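Local coordinates for gram-negative insecticidal protein (Chromobacterium piscinae, PDB 6FBM) that acts as an insecticidal toxin of the MACPF and beta-tripod families, and by family probably forms pores in target membranes, at the interface of chains A and B and the interface of chains C and B. Coordinates in Å, arbitrary orientation; residue numbers count along the deposited sequence, not the author numbering. Chains: chain A/B/C, Gram-negative insecticidal protein.

Contact 1: the interface of chains A and B. Residues chain A 136-137, 139-140, 143; chain B 48-50, 59, 65.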
loop_
_atom_site.group_PDB
_atom_site.type_symbol
_atom_site.label_atom_id
_atom_site.label_comp_id
_atom_site.label_asym_id
_atom_site.label_seq_id
_atom_site.Cartn_x
_atom_site.Cartn_y
_atom_site.Cartn_z
ATOM N N PRO A 136 2.505 -7.189 -2.438
ATOM C CA PRO A 136 1.231 -7.582 -3.010
ATOM C C PRO A 136 1.281 -8.941 -3.688
ATOM O O PRO A 136 2.366 -9.471 -3.993
ATOM C CB PRO A 136 0.949 -6.498 -4.047
ATOM C CG PRO A 136 1.740 -5.323 -3.631
ATOM C CD PRO A 136 2.983 -5.934 -3.040
ATOM N N GLY A 137 0.097 -9.502 -3.944
ATOM C CA GLY A 137 -0.045 -10.758 -4.669
ATOM C C GLY A 137 0.334 -10.566 -6.106
ATOM O O GLY A 137 0.358 -9.462 -6.577
ATOM N N ALA A 139 -1.216 -10.854 -8.836
ATOM C CA ALA A 139 -2.168 -10.141 -9.688
ATOM C C ALA A 139 -2.089 -8.636 -9.494
ATOM O O ALA A 139 -2.365 -7.897 -10.438
ATOM C CB ALA A 139 -3.589 -10.648 -9.449
ATOM N N THR A 140 -1.706 -8.165 -8.314
ATOM C CA THR A 140 -1.502 -6.733 -8.094
ATOM C C THR A 140 -0.181 -6.296 -8.706
ATOM O O THR A 140 -0.071 -5.219 -9.303
ATOM C CB THR A 140 -1.501 -6.430 -6.591
ATOM O OG1 THR A 140 -2.737 -6.833 -5.995
ATOM C CG2 THR A 140 -1.224 -4.944 -6.306
ATOM N N SER A 143 0.653 -5.129 -12.589
ATOM C CA SER A 143 0.653 -3.725 -13.023
ATOM C C SER A 143 1.860 -2.902 -12.508
ATOM O O SER A 143 1.910 -1.685 -12.713
ATOM C CB SER A 143 -0.657 -3.027 -12.587
ATOM O OG SER A 143 -0.665 -2.797 -11.188
ATOM N N ASP B 48 -4.940 0.443 -6.125
ATOM C CA ASP B 48 -4.302 -0.551 -6.978
ATOM C C ASP B 48 -5.418 -1.236 -7.707
ATOM O O ASP B 48 -6.613 -1.108 -7.330
ATOM C CB ASP B 48 -3.533 -1.594 -6.157
ATOM C CG ASP B 48 -2.031 -1.231 -5.984
ATOM O OD1 ASP B 48 -1.420 -0.606 -6.882
ATOM O OD2 ASP B 48 -1.441 -1.551 -4.943
ATOM N N SER B 49 -5.131 -1.943 -8.784
ATOM C CA SER B 49 -6.131 -2.765 -9.378
ATOM C C SER B 49 -5.675 -4.140 -9.663
ATOM O O SER B 49 -4.539 -4.374 -9.816
ATOM C CB SER B 49 -6.865 -2.081 -10.560
ATOM O OG SER B 49 -6.060 -1.786 -11.609
ATOM N N ILE B 50 -6.629 -5.067 -9.762
ATOM C CA ILE B 50 -6.421 -6.361 -10.318
ATOM C C ILE B 50 -7.488 -6.752 -11.337
ATOM O O ILE B 50 -8.595 -6.254 -11.296
ATOM C CB ILE B 50 -6.356 -7.420 -9.223
ATOM C CG1 ILE B 50 -7.602 -7.482 -8.332
ATOM C CG2 ILE B 50 -5.098 -7.268 -8.387
ATOM C CD1 ILE B 50 -7.747 -8.814 -7.645
ATOM N N PHE B 59 -8.855 -1.336 -5.151
ATOM C CA PHE B 59 -8.827 -1.384 -3.697
ATOM C C PHE B 59 -7.707 -0.460 -3.270
ATOM O O PHE B 59 -6.852 -0.114 -4.093
ATOM C CB PHE B 59 -8.579 -2.813 -3.218
ATOM C CG PHE B 59 -7.342 -3.419 -3.746
ATOM C CD1 PHE B 59 -7.331 -4.023 -5.001
ATOM C CD2 PHE B 59 -6.170 -3.384 -3.008
ATOM C CE1 PHE B 59 -6.169 -4.591 -5.518
ATOM C CE2 PHE B 59 -5.010 -3.957 -3.513
ATOM C CZ PHE B 59 -5.008 -4.549 -4.782
ATOM N N VAL B 65 -3.739 -7.727 -1.714
ATOM C CA VAL B 65 -4.666 -8.695 -2.193
ATOM C C VAL B 65 -3.885 -9.858 -2.747
ATOM O O VAL B 65 -2.976 -9.687 -3.555
ATOM C CB VAL B 65 -5.569 -8.085 -3.272
ATOM C CG1 VAL B 65 -6.431 -9.138 -3.931
ATOM C CG2 VAL B 65 -6.526 -7.119 -2.587
#

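Contact 2: the interface of chains C and B. Residues chain C 55, 57, 268; chain B 12, 47, 58.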
loop_
_atom_site.group_PDB
_atom_site.type_symbol
_atom_site.label_atom_id
_atom_site.label_comp_id
_atom_site.label_asym_id
_atom_site.label_seq_id
_atom_site.Cartn_x
_atom_site.Cartn_y
_atom_site.Cartn_z
ATOM N N ARG C 55 -14.541 -1.773 -14.921
ATOM C CA ARG C 55 -14.753 -2.300 -13.586
ATOM C C ARG C 55 -16.132 -2.912 -13.405
ATOM O O ARG C 55 -17.084 -2.475 -14.008
ATOM C CB ARG C 55 -14.578 -1.199 -12.559
ATOM C CG ARG C 55 -13.288 -0.451 -12.665
ATOM C CD ARG C 55 -13.316 0.623 -11.605
ATOM N NE ARG C 55 -12.154 1.516 -11.622
ATOM C CZ ARG C 55 -11.863 2.369 -10.650
ATOM N NH1 ARG C 55 -12.612 2.465 -9.541
ATOM N NH2 ARG C 55 -10.811 3.164 -10.774
ATOM N N TYR C 57 -19.388 -3.763 -11.051
ATOM C CA TYR C 57 -20.135 -3.231 -9.942
ATOM C C TYR C 57 -21.370 -4.060 -9.745
ATOM O O TYR C 57 -21.915 -4.599 -10.694
ATOM C CB TYR C 57 -20.513 -1.800 -10.297
ATOM C CG TYR C 57 -19.346 -0.836 -10.266
ATOM C CD1 TYR C 57 -18.774 -0.426 -9.080
ATOM C CD2 TYR C 57 -18.803 -0.369 -11.427
ATOM C CE1 TYR C 57 -17.710 0.434 -9.045
ATOM C CE2 TYR C 57 -17.707 0.506 -11.419
ATOM C CZ TYR C 57 -17.138 0.868 -10.243
ATOM O OH TYR C 57 -16.073 1.732 -10.266
ATOM N N ASP C 268 -13.735 6.774 -8.277
ATOM C CA ASP C 268 -13.385 6.206 -6.980
ATOM C C ASP C 268 -14.097 6.943 -5.854
ATOM O O ASP C 268 -14.190 6.437 -4.732
ATOM C CB ASP C 268 -11.868 6.250 -6.740
ATOM C CG ASP C 268 -11.053 5.654 -7.895
ATOM O OD1 ASP C 268 -11.337 4.509 -8.202
ATOM O OD2 ASP C 268 -10.161 6.292 -8.498
ATOM N N ASN B 12 -13.759 -1.001 -5.680
ATOM C CA ASN B 12 -14.890 -1.869 -5.934
ATOM C C ASN B 12 -14.615 -3.362 -5.696
ATOM O O ASN B 12 -15.469 -4.182 -5.982
ATOM C CB ASN B 12 -15.390 -1.647 -7.358
ATOM C CG ASN B 12 -14.444 -2.202 -8.389
ATOM O OD1 ASN B 12 -13.252 -2.298 -8.110
ATOM N ND2 ASN B 12 -14.965 -2.662 -9.557
ATOM N N LEU B 47 -5.235 3.901 -5.303
ATOM C CA LEU B 47 -5.813 2.582 -5.510
ATOM C C LEU B 47 -4.942 1.735 -6.412
ATOM O O LEU B 47 -4.319 2.246 -7.358
ATOM C CB LEU B 47 -7.212 2.709 -6.141
ATOM C CG LEU B 47 -8.250 3.526 -5.391
ATOM C CD1 LEU B 47 -9.542 3.504 -6.193
ATOM C CD2 LEU B 47 -8.530 2.969 -4.006
ATOM N N THR B 58 -10.680 -2.567 -7.970
ATOM C CA THR B 58 -9.789 -1.616 -7.345
ATOM C C THR B 58 -9.911 -1.737 -5.844
ATOM O O THR B 58 -10.928 -2.190 -5.321
ATOM C CB THR B 58 -10.093 -0.186 -7.764
ATOM O OG1 THR B 58 -11.470 0.114 -7.488
ATOM C CG2 THR B 58 -9.769 -0.006 -9.252
#

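Contact 3: the interface of chains C and B. Residues chain C 49-51, 56; chain B 55-57, 268.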
loop_
_atom_site.group_PDB
_atom_site.type_symbol
_atom_site.label_atom_id
_atom_site.label_comp_id
_atom_site.label_asym_id
_atom_site.label_seq_id
_atom_site.Cartn_x
_atom_site.Cartn_y
_atom_site.Cartn_z
ATOM N N SER C 49 -24.925 -7.387 -11.856
ATOM C CA SER C 49 -23.629 -6.791 -12.049
ATOM C C SER C 49 -23.585 -6.074 -13.374
ATOM O O SER C 49 -24.251 -6.435 -14.319
ATOM C CB SER C 49 -22.501 -7.825 -11.880
ATOM O OG SER C 49 -22.255 -8.561 -13.073
ATOM N N ILE C 50 -22.769 -5.058 -13.398
ATOM C CA ILE C 50 -22.651 -4.166 -14.531
ATOM C C ILE C 50 -21.177 -3.787 -14.688
ATOM O O ILE C 50 -20.456 -3.634 -13.695
ATOM C CB ILE C 50 -23.535 -2.921 -14.310
ATOM C CG1 ILE C 50 -23.622 -2.078 -15.551
ATOM C CG2 ILE C 50 -23.059 -2.090 -13.092
ATOM C CD1 ILE C 50 -24.250 -0.713 -15.316
ATOM N N GLU C 51 -20.749 -3.649 -15.945
ATOM C CA GLU C 51 -19.436 -3.163 -16.292
ATOM C C GLU C 51 -19.488 -1.669 -16.634
ATOM O O GLU C 51 -20.294 -1.227 -17.451
ATOM C CB GLU C 51 -18.872 -3.952 -17.459
ATOM C CG GLU C 51 -17.332 -3.951 -17.532
ATOM C CD GLU C 51 -16.809 -3.393 -18.838
ATOM O OE1 GLU C 51 -16.079 -4.171 -19.518
ATOM O OE2 GLU C 51 -17.051 -2.170 -19.131
ATOM N N SER C 56 -16.199 -3.904 -12.523
ATOM C CA SER C 56 -17.439 -4.563 -12.203
ATOM C C SER C 56 -18.086 -3.993 -10.958
ATOM O O SER C 56 -17.440 -3.781 -9.935
ATOM C CB SER C 56 -17.233 -6.052 -12.022
ATOM O OG SER C 56 -18.425 -6.712 -12.410
ATOM N N ARG B 55 -12.516 -8.124 -15.952
ATOM C CA ARG B 55 -12.919 -6.921 -15.290
ATOM C C ARG B 55 -11.880 -6.425 -14.294
ATOM O O ARG B 55 -11.176 -7.202 -13.675
ATOM C CB ARG B 55 -14.237 -7.175 -14.577
ATOM C CG ARG B 55 -15.356 -7.494 -15.552
ATOM C CD ARG B 55 -16.737 -7.086 -15.078
ATOM N NE ARG B 55 -17.721 -7.270 -16.132
ATOM C CZ ARG B 55 -19.056 -7.328 -15.947
ATOM N NH1 ARG B 55 -19.614 -7.228 -14.736
ATOM N NH2 ARG B 55 -19.847 -7.487 -16.996
ATOM N N SER B 56 -11.888 -5.126 -14.059
ATOM C CA SER B 56 -11.007 -4.483 -13.119
ATOM C C SER B 56 -11.637 -4.313 -11.740
ATOM O O SER B 56 -12.775 -3.956 -11.601
ATOM C CB SER B 56 -10.570 -3.137 -13.645
ATOM O OG SER B 56 -9.618 -3.345 -14.668
ATOM N N TYR B 57 -10.847 -4.604 -10.738
ATOM C CA TYR B 57 -11.232 -4.422 -9.376
ATOM C C TYR B 57 -10.201 -3.551 -8.708
ATOM O O TYR B 57 -9.020 -3.729 -8.928
ATOM C CB TYR B 57 -11.370 -5.747 -8.690
ATOM C CG TYR B 57 -12.544 -6.546 -9.175
ATOM C CD1 TYR B 57 -13.676 -6.410 -8.498
ATOM C CD2 TYR B 57 -12.490 -7.548 -10.174
ATOM C CE1 TYR B 57 -14.835 -7.165 -8.799
ATOM C CE2 TYR B 57 -13.618 -8.190 -10.594
ATOM C CZ TYR B 57 -14.794 -8.035 -9.864
ATOM O OH TYR B 57 -15.926 -8.744 -10.173
ATOM N N ASP B 268 -20.118 -11.993 -7.620
ATOM C CA ASP B 268 -21.041 -10.882 -7.478
ATOM C C ASP B 268 -21.543 -10.745 -6.043
ATOM O O ASP B 268 -22.099 -9.701 -5.676
ATOM C CB ASP B 268 -22.228 -11.023 -8.429
ATOM C CG ASP B 268 -21.829 -10.948 -9.869
ATOM O OD1 ASP B 268 -20.926 -10.205 -10.303
ATOM O OD2 ASP B 268 -22.523 -11.612 -10.644
#

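Contact 1: the interface of chains A and B
A small, mostly apolar contact of a two-fold symmetric interface joins chains A and B, two copies of the toxin; it helps hold this pair in the crystal assembly, which need not be the form that acts on the insect. A:Thr140 carries it, pushing its branched end against three side chains of chain B. Its methyl CG2, anti to the backbone N (OG1 at chi1 -59°), points at the carboxylate of B:Asp48, 3.8 Å from CG, the two side chains at about a right angle. The hydroxyl branch leans the other way: OG1 lies 3.4 Å from the methyl CG2 of B:Ile50 and equally far from CZ, the ring tip of B:Phe59. That same B:Ile50 methyl also meets CB of A:Ala139 at 3.9 Å. B:Val65 CG2 covers one face of the B:Phe59 ring, 3.5 Å above the plane over its centre, and so helps hold the ring. Polar support across the contact is slight, a weak hydrogen bond from A:Gly137 N to B:Val65 O (3.1 Å). Within chain A, the hydroxyl OG of A:Ser143 gives a hydrogen bond to A:Thr140 O. Chain A contributes the loop at A:Gly137, helix 138-141 and the 3-10 turn 142-144; chain B answers with strands 47-52, 55-60 and 64-69.

Contact 2: the interface of chains C and B
Extended backbone of strand 55-60 carries C:Arg55 and C:Tyr57 on one side and B:Thr58 on the other; C:Asp268, near the end of helix 255-269, adds to chain C, while B:Leu47 of strand 47-52 and the loop residue B:Asn12 add to chain B. Both chains are copies of this MACPF-family toxin, and their contact, which is not an exact two-fold, may belong to the crystal assembly alone. The guanidinium of C:Arg55 lies on B:Thr58: the methyl CG2 sits over the centre of one face, 3.5 Å from CZ. The arginine is extended from CG to NE, and its tip reaches C:Asp268 of its own chain in a salt bridge. NH1 and NH2 both give hydrogen bonds to the same carboxylate oxygen, OD1, NH1 at 2.8 Å; this end-on grip, in the guanidinium plane, should limit rotation of the flat group. On chain B, the amide oxygen OD1 of B:Asn12 accepts from B:Thr58 N at 2.6 Å, nearly in line with its C=O bond, and from the threonine hydroxyl OG1, which stands above the carbonyl plane. B:Thr58 OG1 in turn accepts from B:Asn12 N at 3.1 Å, which should help hold the amide. B:Asn12 presents CB to CE1 of C:Tyr57 at 3.5 Å, amide and ring planes 52° apart, and ND2 to CB of C:Arg55 at 3.4 Å. B:Leu47 meets C:Asp268 tip to tip through CD1, modelled too close to interpret.

Contact 3: the interface of chains C and B
Hydrogen bonding across the contact, which may not persist in the toxin's active form, centres on B:Arg55, whose guanidinium NH1 donates to the hydroxyl OG of C:Ser56 at 2.7 Å. The bond is nearly straight, 165° at the hydrogen, and the oxygen lies at the edge of the guanidinium, 4° out of its plane. A weaker bond runs from the same NH1 to OG of C:Ser49 at 3.4 Å, so one nitrogen serves hydroxyls from two strands of chain C. The arginine is extended from CG to NE, with CG anti to the carbonyl carbon (chi1 -64°), which carries its tip over strand 47-52 of the partner. Among the apolar contacts, C:Glu51 covers one face of the guanidinium with its CB, 3.7 Å from CZ and set toward the rim. C:Ser56 CB packs on the arginine methylene CD at 3.3 Å. The phenol of B:Tyr57 also comes up to the serine CB, OH to CB 3.5 Å. The carboxylate of B:Asp268 meets the side chain of C:Ser49, its OD1 3.3 Å from CB. Opposite charges come near without touching: C:Glu51 OE1 stays 4.9 Å from B:Arg55 NE, and any attraction is probably modest. The two chains thus meet through the strand pair 47-52 and 55-60 of chain C and, on chain B, strand 55-60 with the end of helix 255-269.

Chain B runs through all three contacts, linking chains A and C. The C-alpha centres of contacts 2 and 3 lie about 8 Å apart, those of contacts 1 and 2 about 12 Å, and those of contacts 1 and 3 about 15 Å. Strand 55-60 of chain B serves all three, and its strand 47-52 serves contacts 1 and 2. Residues 55 and 268 pair in chain C but are parted in chain B, where each turns to a serine of chain C, in keeping with the inexact symmetry. The same strand region thus appears in different packings of the deposited assembly, perhaps not the active form.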